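Local coordinates for protein oxidoreductase (Bordetella pertussis, PDB 3Q2K) that probably oxidises a UDP-linked N-acetylglucosaminuronic acid with NAD as cofactor, an early step in making 2,3-diacetamido-2,3-dideoxy-D-mannuronic acid, at residues 204-213 / 255-263; 220-230 / 242-251. All coordinates share one frame; numbering follows the deposited sequence.

Contact 1. Residues 204-213 / 255-263; sequences AFMNQASHYV and GSINVTMLT. With HP7 ((2S,3S,4R,5R,6R)-5-acetamido-6-[[[(2R,3S,4R,5R)-5-(2,4-dioxopyrimidin-1-yl)-3,4-dihydroxy-oxolan-2-yl]methoxy-hydroxy-phosphoryl]oxy-hydroxy-phosphoryl]oxy-3,4-dihydroxy-oxane-2-carboxylic acid), chain V.
V259 lies across the ring of F205, and this pair shows how a sheet strand can back a substrate-binding turn by nonpolar contacts. The CG2 methyl of V259 sits over one face of the ring, offset toward the rim, 4.1 Å from its centroid, a CH-pi contact. I257 approaches the same ring at its edge, its CG2 lying 4.0 Å from F205 CE1. The other branch of V259, CG1, is anti to the backbone N (chi1 176°), which carries it to the CB of A204 at 3.6 Å. The extended I257 chain meets V213 almost at a right angle, CD1 against CG2 at 3.5 Å. M261, bent along its length, crosses Q208 obliquely: CE meets CB, while SD lies by CG and the amide.

No hydrogen bond joins the segments; the polar ends of N207, Q208 and H211 reach the UDP-sugar. N207 OD1 accepts from HP7 O4' at 2.7 Å, its ND2 being held by D201; Q208 NE2 donates to carboxylate oxygen O'P, and H211 NE2 pairs with O3' at 2.6 Å in a nearly straight bond (173°).

The turn and the start of helix 210-220 thus rest on strand 254-260, with helix 342-361 packing against F205 and V213 and helix 186-190 against Q208 and M261.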
loop_
_atom_site.group_PDB
_atom_site.type_symbol
_atom_site.label_atom_id
_atom_site.label_comp_id
_atom_site.label_asym_id
_atom_site.label_seq_id
_atom_site.Cartn_x
_atom_site.Cartn_y
_atom_site.Cartn_z
ATOM N N ALA C 204 25.084 11.995 -5.692
ATOM C CA ALA C 204 25.252 12.298 -7.110
ATOM C C ALA C 204 24.171 13.170 -7.756
ATOM O O ALA C 204 24.413 13.891 -8.731
ATOM C CB ALA C 204 25.290 10.996 -7.881
ATOM N N PHE C 205 22.926 12.967 -7.333
ATOM C CA PHE C 205 21.791 13.622 -7.987
ATOM C C PHE C 205 21.752 15.087 -7.578
ATOM O O PHE C 205 21.680 15.965 -8.438
ATOM C CB PHE C 205 20.424 12.993 -7.671
ATOM C CG PHE C 205 20.091 11.820 -8.546
ATOM C CD1 PHE C 205 19.384 11.993 -9.722
ATOM C CD2 PHE C 205 20.507 10.539 -8.208
ATOM C CE1 PHE C 205 19.058 10.904 -10.509
ATOM C CE2 PHE C 205 20.212 9.456 -9.011
ATOM C CZ PHE C 205 19.471 9.631 -10.157
ATOM N N MET C 206 21.823 15.320 -6.270
ATOM C CA MET C 206 21.627 16.650 -5.713
ATOM C C MET C 206 22.825 17.561 -5.959
ATOM O O MET C 206 22.668 18.744 -6.248
ATOM C CB MET C 206 21.363 16.579 -4.211
ATOM C CG MET C 206 21.058 17.924 -3.567
ATOM S SD MET C 206 20.436 17.565 -1.913
ATOM C CE MET C 206 18.704 17.328 -2.289
ATOM N N ASN C 207 24.035 17.013 -5.897
ATOM C CA ASN C 207 25.208 17.830 -6.176
ATOM C C ASN C 207 25.489 17.890 -7.678
ATOM O O ASN C 207 25.094 18.860 -8.324
ATOM C CB ASN C 207 26.416 17.391 -5.342
ATOM C CG ASN C 207 27.570 18.332 -5.512
ATOM O OD1 ASN C 207 27.743 18.801 -6.634
ATOM N ND2 ASN C 207 28.295 18.649 -4.440
ATOM N N GLN C 208 26.056 16.845 -8.272
ATOM C CA GLN C 208 26.560 16.945 -9.646
ATOM C C GLN C 208 25.527 16.935 -10.763
ATOM O O GLN C 208 25.716 17.627 -11.762
ATOM C CB GLN C 208 27.574 15.841 -9.980
ATOM C CG GLN C 208 28.898 16.000 -9.271
ATOM C CD GLN C 208 28.887 15.385 -7.886
ATOM O OE1 GLN C 208 27.944 14.689 -7.511
ATOM N NE2 GLN C 208 29.961 15.595 -7.137
ATOM N N ALA C 209 24.506 16.091 -10.642
ATOM C CA ALA C 209 23.554 15.927 -11.734
ATOM C C ALA C 209 22.365 16.879 -11.617
ATOM O O ALA C 209 21.454 16.863 -12.446
ATOM C CB ALA C 209 23.062 14.485 -11.798
ATOM N N SER C 210 22.365 17.725 -10.595
ATOM C CA SER C 210 21.271 18.689 -10.466
ATOM C C SER C 210 21.090 19.623 -11.669
ATOM O O SER C 210 19.954 19.948 -12.004
ATOM C CB SER C 210 21.372 19.478 -9.155
ATOM O OG SER C 210 22.581 20.213 -9.117
ATOM N N HIS C 211 22.172 20.076 -12.297
ATOM C CA HIS C 211 22.115 20.792 -13.570
ATOM C C HIS C 211 21.338 19.960 -14.573
ATOM O O HIS C 211 20.795 20.494 -15.543
ATOM C CB HIS C 211 23.506 21.023 -14.179
ATOM C CG HIS C 211 24.500 21.614 -13.226
ATOM N ND1 HIS C 211 24.625 22.974 -13.037
ATOM C CD2 HIS C 211 25.386 21.036 -12.378
ATOM C CE1 HIS C 211 25.568 23.207 -12.140
ATOM N NE2 HIS C 211 26.054 22.048 -11.732
ATOM N N TYR C 212 21.383 18.644 -14.392
ATOM C CA TYR C 212 20.757 17.764 -15.369
ATOM C C TYR C 212 19.322 17.452 -14.971
ATOM O O TYR C 212 18.444 17.400 -15.825
ATOM C CB TYR C 212 21.587 16.499 -15.592
ATOM C CG TYR C 212 22.892 16.919 -16.216
ATOM C CD1 TYR C 212 23.095 16.808 -17.583
ATOM C CD2 TYR C 212 23.883 17.504 -15.439
ATOM C CE1 TYR C 212 24.275 17.246 -18.141
ATOM C CE2 TYR C 212 25.058 17.967 -15.999
ATOM C CZ TYR C 212 25.236 17.847 -17.359
ATOM O OH TYR C 212 26.422 18.263 -17.927
ATOM N N VAL C 213 19.072 17.283 -13.677
ATOM C CA VAL C 213 17.698 17.204 -13.209
ATOM C C VAL C 213 16.930 18.456 -13.599
ATOM O O VAL C 213 15.785 18.315 -14.019
ATOM C CB VAL C 213 17.647 16.929 -11.700
ATOM C CG1 VAL C 213 16.227 16.985 -11.172
ATOM C CG2 VAL C 213 18.214 15.553 -11.488
ATOM N N GLY C 255 10.590 9.007 -19.645
ATOM C CA GLY C 255 12.005 8.795 -19.905
ATOM C C GLY C 255 12.678 8.415 -18.603
ATOM O O GLY C 255 12.022 7.970 -17.654
ATOM N N SER C 256 13.996 8.575 -18.632
ATOM C CA SER C 256 14.852 8.360 -17.467
ATOM C C SER C 256 16.091 9.250 -17.401
ATOM O O SER C 256 16.553 9.840 -18.390
ATOM C CB SER C 256 15.305 6.904 -17.390
ATOM O OG SER C 256 16.094 6.568 -18.519
ATOM N N ILE C 257 16.588 9.324 -16.172
ATOM C CA ILE C 257 17.823 10.023 -15.862
ATOM C C ILE C 257 18.741 9.009 -15.207
ATOM O O ILE C 257 18.363 8.364 -14.231
ATOM C CB ILE C 257 17.616 11.303 -15.034
ATOM C CG1 ILE C 257 18.975 11.947 -14.750
ATOM C CG2 ILE C 257 16.787 11.020 -13.769
ATOM C CD1 ILE C 257 18.981 13.317 -14.100
ATOM N N ASN C 258 19.913 8.838 -15.809
ATOM C CA ASN C 258 20.851 7.812 -15.372
ATOM C C ASN C 258 22.156 8.422 -14.879
ATOM O O ASN C 258 22.880 9.107 -15.593
ATOM C CB ASN C 258 21.058 6.794 -16.496
ATOM C CG ASN C 258 19.735 6.351 -17.115
ATOM O OD1 ASN C 258 19.041 5.525 -16.533
ATOM N ND2 ASN C 258 19.349 6.897 -18.264
ATOM N N VAL C 259 22.474 8.182 -13.613
ATOM C CA VAL C 259 23.537 8.951 -12.972
ATOM C C VAL C 259 24.505 8.052 -12.214
ATOM O O VAL C 259 24.043 7.196 -11.460
ATOM C CB VAL C 259 22.911 9.944 -11.974
ATOM C CG1 VAL C 259 23.969 10.701 -11.195
ATOM C CG2 VAL C 259 22.043 10.954 -12.728
ATOM N N THR C 260 25.810 8.220 -12.420
ATOM C CA THR C 260 26.820 7.631 -11.545
ATOM C C THR C 260 28.099 8.457 -11.513
ATOM O O THR C 260 28.502 9.097 -12.481
ATOM C CB THR C 260 27.184 6.173 -11.888
ATOM O OG1 THR C 260 28.012 5.657 -10.836
ATOM C CG2 THR C 260 27.930 6.096 -13.206
ATOM N N MET C 261 28.681 8.509 -10.325
ATOM C CA MET C 261 29.961 9.182 -10.145
ATOM C C MET C 261 31.079 8.141 -10.156
ATOM O O MET C 261 32.222 8.421 -9.806
ATOM C CB MET C 261 29.986 9.951 -8.824
ATOM C CG MET C 261 29.103 11.220 -8.746
ATOM S SD MET C 261 29.313 12.298 -10.188
ATOM C CE MET C 261 27.716 12.192 -10.995
ATOM N N LEU C 262 30.776 6.914 -10.560
ATOM C CA LEU C 262 31.762 5.846 -10.472
ATOM C C LEU C 262 32.342 5.452 -11.829
ATOM O O LEU C 262 32.927 4.382 -11.974
ATOM C CB LEU C 262 31.132 4.639 -9.780
ATOM C CG LEU C 262 30.461 4.957 -8.443
ATOM C CD1 LEU C 262 29.924 3.633 -7.930
ATOM C CD2 LEU C 262 31.363 5.610 -7.399
ATOM N N THR C 263 32.226 6.309 -12.839
ATOM C CA THR C 263 32.542 5.883 -14.196
ATOM C C THR C 263 34.050 5.648 -14.233
ATOM O O THR C 263 34.833 6.480 -13.760
ATOM C CB THR C 263 32.166 6.960 -15.247
ATOM O OG1 THR C 263 30.825 7.417 -15.027
ATOM C CG2 THR C 263 32.204 6.390 -16.646
HETATM N N1 HP7 V . 36.909 14.724 -11.557
HETATM C C2 HP7 V . 37.531 13.546 -11.713
HETATM O O2 HP7 V . 38.086 12.886 -10.812
HETATM N N3 HP7 V . 37.581 12.983 -12.931
HETATM C C4 HP7 V . 36.999 13.605 -13.977
HETATM O O4 HP7 V . 37.054 12.984 -15.060
HETATM C C5 HP7 V . 36.346 14.828 -13.834
HETATM C C6 HP7 V . 36.317 15.393 -12.559
HETATM P PA HP7 V . 35.277 19.578 -12.170
HETATM P PB HP7 V . 33.271 21.607 -11.980
HETATM O "O'P" HP7 V . 31.915 17.830 -8.352
HETATM O "O'Q" HP7 V . 31.849 19.379 -6.902
HETATM C "C1'" HP7 V . 31.013 20.377 -11.477
HETATM O O1A HP7 V . 35.110 19.162 -13.615
HETATM O O1B HP7 V . 33.078 21.779 -13.469
HETATM C C1C HP7 V . 36.882 15.290 -10.210
HETATM C "C2'" HP7 V . 29.541 20.793 -11.435
HETATM N "N2'" HP7 V . 29.179 21.908 -12.300
HETATM O O2A HP7 V . 36.443 20.408 -11.684
HETATM O O2B HP7 V . 34.054 22.570 -11.127
HETATM C C2C HP7 V . 38.057 16.241 -10.028
HETATM O O2C HP7 V . 38.476 16.122 -8.668
HETATM C "C3'" HP7 V . 29.218 21.272 -10.025
HETATM O "O3'" HP7 V . 27.859 21.706 -9.830
HETATM O O3A HP7 V . 33.855 20.141 -11.666
HETATM O O3B HP7 V . 31.790 21.566 -11.331
HETATM C C3C HP7 V . 37.335 17.575 -10.027
HETATM O O3C HP7 V . 38.135 18.486 -9.278
HETATM C "C4'" HP7 V . 29.667 20.175 -9.061
HETATM O "O4'" HP7 V . 29.353 20.656 -7.749
HETATM C C4C HP7 V . 36.013 17.274 -9.334
HETATM O O4C HP7 V . 35.692 16.055 -9.999
HETATM C "C5'" HP7 V . 31.179 19.978 -9.138
HETATM O "O5'" HP7 V . 31.434 19.474 -10.444
HETATM C C5C HP7 V . 35.016 18.298 -9.860
HETATM O O5C HP7 V . 35.211 18.244 -11.273
HETATM C "C6'" HP7 V . 31.662 19.021 -8.085
HETATM C "C7'" HP7 V . 28.865 21.728 -13.579
HETATM O "O7'" HP7 V . 28.783 20.571 -13.980
HETATM C "C8'" HP7 V . 28.618 22.897 -14.490
#

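Contact 2. Residues 220-230 / 242-251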
loop_
_atom_site.group_PDB
_atom_site.type_symbol
_atom_site.label_atom_id
_atom_site.label_comp_id
_atom_site.label_asym_id
_atom_site.label_seq_id
_atom_site.Cartn_x
_atom_site.Cartn_y
_atom_site.Cartn_z
ATOM N N VAL C 220 11.607 20.221 -21.046
ATOM C CA VAL C 220 10.580 19.311 -21.543
ATOM C C VAL C 220 9.172 19.588 -21.010
ATOM O O VAL C 220 8.169 19.315 -21.673
ATOM C CB VAL C 220 10.983 17.841 -21.260
ATOM C CG1 VAL C 220 9.878 16.893 -21.709
ATOM C CG2 VAL C 220 12.333 17.490 -21.920
ATOM N N GLY C 221 9.088 20.154 -19.811
ATOM C CA GLY C 221 7.805 20.602 -19.267
ATOM C C GLY C 221 7.578 20.019 -17.885
ATOM O O GLY C 221 8.465 19.379 -17.328
ATOM N N PRO C 222 6.396 20.236 -17.294
ATOM C CA PRO C 222 6.102 19.758 -15.949
ATOM C C PRO C 222 6.189 18.246 -15.780
ATOM O O PRO C 222 5.540 17.513 -16.526
ATOM C CB PRO C 222 4.636 20.155 -15.764
ATOM C CG PRO C 222 4.476 21.383 -16.627
ATOM C CD PRO C 222 5.318 21.081 -17.842
ATOM N N VAL C 223 6.941 17.791 -14.784
ATOM C CA VAL C 223 6.972 16.380 -14.405
ATOM C C VAL C 223 5.763 15.973 -13.572
ATOM O O VAL C 223 5.418 16.664 -12.616
ATOM C CB VAL C 223 8.304 16.003 -13.715
ATOM C CG1 VAL C 223 8.333 14.549 -13.222
ATOM C CG2 VAL C 223 9.436 16.210 -14.703
ATOM N N GLU C 224 5.169 14.826 -13.891
ATOM C CA GLU C 224 4.014 14.309 -13.165
ATOM C C GLU C 224 4.478 13.447 -11.999
ATOM O O GLU C 224 4.017 13.625 -10.874
ATOM C CB GLU C 224 3.076 13.501 -14.063
ATOM C CG GLU C 224 1.952 12.780 -13.343
ATOM C CD GLU C 224 0.856 12.332 -14.302
ATOM O OE1 GLU C 224 0.816 11.149 -14.699
ATOM O OE2 GLU C 224 0.010 13.141 -14.736
ATOM N N SER C 225 5.403 12.530 -12.254
ATOM C CA SER C 225 5.913 11.714 -11.162
ATOM C C SER C 225 7.220 11.016 -11.511
ATOM O O SER C 225 7.590 10.984 -12.687
ATOM C CB SER C 225 4.807 10.728 -10.781
ATOM O OG SER C 225 4.639 9.720 -11.749
ATOM N N VAL C 226 7.901 10.451 -10.515
ATOM C CA VAL C 226 9.153 9.723 -10.712
ATOM C C VAL C 226 9.143 8.420 -9.934
ATOM O O VAL C 226 8.472 8.307 -8.904
ATOM C CB VAL C 226 10.421 10.480 -10.263
ATOM C CG1 VAL C 226 10.321 11.909 -10.761
ATOM C CG2 VAL C 226 10.543 10.491 -8.745
ATOM N N TYR C 227 9.901 7.453 -10.436
ATOM C CA TYR C 227 10.303 6.340 -9.574
ATOM C C TYR C 227 11.821 6.221 -9.639
ATOM O O TYR C 227 12.403 6.273 -10.728
ATOM C CB TYR C 227 9.678 5.019 -10.047
ATOM C CG TYR C 227 9.990 3.936 -9.048
ATOM C CD1 TYR C 227 9.126 3.682 -7.993
ATOM C CD2 TYR C 227 11.240 3.327 -9.046
ATOM C CE1 TYR C 227 9.435 2.728 -7.052
ATOM C CE2 TYR C 227 11.562 2.356 -8.113
ATOM C CZ TYR C 227 10.655 2.089 -7.105
ATOM O OH TYR C 227 10.918 1.142 -6.145
ATOM N N ALA C 228 12.463 6.085 -8.486
ATOM C CA ALA C 228 13.930 6.015 -8.506
ATOM C C ALA C 228 14.494 4.873 -7.682
ATOM O O ALA C 228 13.905 4.496 -6.668
ATOM C CB ALA C 228 14.555 7.330 -8.007
ATOM N N TYR C 229 15.636 4.357 -8.121
ATOM C CA TYR C 229 16.488 3.504 -7.297
ATOM C C TYR C 229 17.796 4.277 -7.135
ATOM O O TYR C 229 18.350 4.783 -8.120
ATOM C CB TYR C 229 16.851 2.212 -8.035
ATOM C CG TYR C 229 15.741 1.248 -8.403
ATOM C CD1 TYR C 229 15.293 0.321 -7.476
ATOM C CD2 TYR C 229 15.218 1.195 -9.685
ATOM C CE1 TYR C 229 14.326 -0.604 -7.797
ATOM C CE2 TYR C 229 14.228 0.291 -10.015
ATOM C CZ TYR C 229 13.815 -0.622 -9.071
ATOM O OH TYR C 229 12.817 -1.509 -9.394
ATOM N N THR C 230 18.301 4.366 -5.908
ATOM C CA THR C 230 19.660 4.893 -5.765
ATOM C C THR C 230 20.460 3.976 -4.849
ATOM O O THR C 230 19.888 3.157 -4.127
ATOM C CB THR C 230 19.690 6.320 -5.202
ATOM O OG1 THR C 230 19.291 6.296 -3.825
ATOM C CG2 THR C 230 18.853 7.277 -6.055
ATOM N N THR C 242 25.321 6.505 -7.119
ATOM C CA THR C 242 24.810 5.964 -8.367
ATOM C C THR C 242 23.295 5.886 -8.257
ATOM O O THR C 242 22.759 5.509 -7.209
ATOM C CB THR C 242 25.334 4.518 -8.423
ATOM O OG1 THR C 242 26.765 4.560 -8.430
ATOM C CG2 THR C 242 24.782 3.786 -9.623
ATOM N N GLY C 243 22.610 6.204 -9.348
ATOM C CA GLY C 243 21.177 5.969 -9.392
ATOM C C GLY C 243 20.530 6.153 -10.745
ATOM O O GLY C 243 21.147 6.554 -11.733
ATOM N N VAL C 244 19.249 5.809 -10.751
ATOM C CA VAL C 244 18.398 5.932 -11.937
ATOM C C VAL C 244 17.010 6.410 -11.496
ATOM O O VAL C 244 16.503 5.951 -10.469
ATOM C CB VAL C 244 18.325 4.575 -12.690
ATOM C CG1 VAL C 244 17.635 3.491 -11.880
ATOM C CG2 VAL C 244 17.489 4.714 -13.948
ATOM N N ALA C 245 16.391 7.297 -12.270
ATOM C CA ALA C 245 14.988 7.670 -12.095
ATOM C C ALA C 245 14.192 7.436 -13.366
ATOM O O ALA C 245 14.670 7.842 -14.432
ATOM C CB ALA C 245 14.834 9.133 -11.680
ATOM N N ALA C 246 13.010 6.826 -13.229
ATOM C CA ALA C 246 12.058 6.692 -14.330
ATOM C C ALA C 246 11.132 7.896 -14.202
ATOM O O ALA C 246 10.714 8.239 -13.094
ATOM C CB ALA C 246 11.265 5.372 -14.212
ATOM N N LEU C 247 10.770 8.510 -15.325
ATOM C CA LEU C 247 9.942 9.708 -15.320
ATOM C C LEU C 247 8.672 9.599 -16.159
ATOM O O LEU C 247 8.641 8.951 -17.207
ATOM C CB LEU C 247 10.765 10.867 -15.891
ATOM C CG LEU C 247 12.184 10.791 -15.335
ATOM C CD1 LEU C 247 13.162 11.435 -16.291
ATOM C CD2 LEU C 247 12.181 11.481 -13.983
ATOM N N ARG C 248 7.630 10.302 -15.726
ATOM C CA ARG C 248 6.523 10.577 -16.643
ATOM C C ARG C 248 6.134 12.051 -16.633
ATOM O O ARG C 248 6.008 12.628 -15.557
ATOM C CB ARG C 248 5.303 9.764 -16.224
ATOM C CG ARG C 248 4.047 10.192 -16.989
ATOM C CD ARG C 248 2.927 9.213 -16.650
ATOM N NE ARG C 248 2.888 8.119 -17.618
ATOM C CZ ARG C 248 2.483 6.875 -17.380
ATOM N NH1 ARG C 248 2.503 5.980 -18.360
ATOM N NH2 ARG C 248 2.065 6.499 -16.180
ATOM N N TRP C 249 5.916 12.676 -17.786
ATOM C CA TRP C 249 5.629 14.105 -17.782
ATOM C C TRP C 249 4.119 14.255 -17.855
ATOM O O TRP C 249 3.425 13.296 -18.187
ATOM C CB TRP C 249 6.253 14.785 -19.009
ATOM C CG TRP C 249 7.655 15.247 -18.786
ATOM C CD1 TRP C 249 8.052 16.513 -18.445
ATOM C CD2 TRP C 249 8.850 14.465 -18.924
ATOM N NE1 TRP C 249 9.421 16.555 -18.332
ATOM C CE2 TRP C 249 9.930 15.310 -18.603
ATOM C CE3 TRP C 249 9.107 13.114 -19.193
ATOM C CZ2 TRP C 249 11.246 14.849 -18.588
ATOM C CZ3 TRP C 249 10.420 12.667 -19.205
ATOM C CH2 TRP C 249 11.474 13.540 -18.922
ATOM N N ARG C 250 3.612 15.453 -17.585
ATOM C CA ARG C 250 2.160 15.657 -17.510
ATOM C C ARG C 250 1.594 15.581 -18.923
ATOM O O ARG C 250 0.488 15.084 -19.120
ATOM C CB ARG C 250 1.814 17.029 -16.900
ATOM C CG ARG C 250 1.859 16.969 -15.378
ATOM C CD ARG C 250 1.160 18.164 -14.759
ATOM N NE ARG C 250 1.807 18.282 -13.457
ATOM C CZ ARG C 250 1.485 17.477 -12.451
ATOM N NH1 ARG C 250 2.082 17.595 -11.274
ATOM N NH2 ARG C 250 0.515 16.586 -12.621
ATOM N N HIS C 251 2.361 16.065 -19.895
ATOM C CA HIS C 251 1.907 15.943 -21.277
ATOM C C HIS C 251 2.132 14.515 -21.763
ATOM O O HIS C 251 1.801 14.187 -22.903
ATOM C CB HIS C 251 2.580 16.982 -22.182
ATOM C CG HIS C 251 4.078 16.909 -22.195
ATOM N ND1 HIS C 251 4.770 15.744 -22.439
ATOM C CD2 HIS C 251 5.022 17.855 -21.987
ATOM C CE1 HIS C 251 6.067 15.959 -22.322
ATOM N NE2 HIS C 251 6.248 17.249 -22.106
HETATM O O HOH W 1 4.448 18.052 -18.911
#
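V223 to T230 and T242 to W249 form an antiparallel beta hairpin in the large sheet of the C-terminal domain, interrupted by a classic beta bulge. E224 and S225 both face R248, and the R248 carbonyl O receives the N-H of E224 at 2.9 Å and, weakly, that of S225. The extra residue shifts the register by one. From S225 onward hydrogen-bonded pairs (S225-R248, Y227-A246, Y229-V244) alternate with non-hydrogen-bonded ones. The short bond from A246 N to Y227 O measures 2.6 Å.

Apolar contacts concentrate at W249. Its indole is clamped between two valines: V220 CG1 lies over the five-membered ring, 3.5 Å from its centroid, while V223 CG2 covers the opposite face at 4.0 Å. The V220 side chain crosses the indole at about a right angle. The indole NE1 donates to L216 O in the preceding helix. Farther along, V226 and L247 lie side by side on the face that also carries A228 and A245.

Charged groups lie near the bulge without closing a salt bridge. E224 CA sits over the guanidinium face of R250, and E224 OE2 stays 4.1 Å from R250 NH2; R250 NH1 instead bonds L367 O.

The second subunit packs on the face of S225, Y227 and Y229: S225 and Y229 exchange hydroxyl hydrogen bonds with its Y229 and S225, and the Y227 rings of the two subunits stack.

Polar bonds also close the stretch just before the bulge, at the end away from the hairpin turn. R250 N donates to P222 O, which also receives a water held by H251 N, and H251 NE2 donates to V220 O at 2.9 Å, the oxygen in the imidazole plane but the donor 38° above the carbonyl plane.

Side by side, the two contacts show how one sheet serves different ends. Contact 1 is wholly buried and nearer the centre of the chain; contact 2 is mostly buried, with partly exposed residues mainly at its bulge end. They hold consecutive elements: helix 210-220 leads into strand 223-231, and strands 242-249 and 254-260 lie side by side, probably bonded from L247 N to G255 O and from G243 N to V259 O. Along the chain, contact 2 is nested within the loop that contact 1 closes. Contact 1 joins a ligand-binding turn and the start of helix 210-220 to the sheet by apolar side chains; contact 2 joins strand to strand chiefly through backbone bonds, away from the annotated sites. Both reach the second subunit.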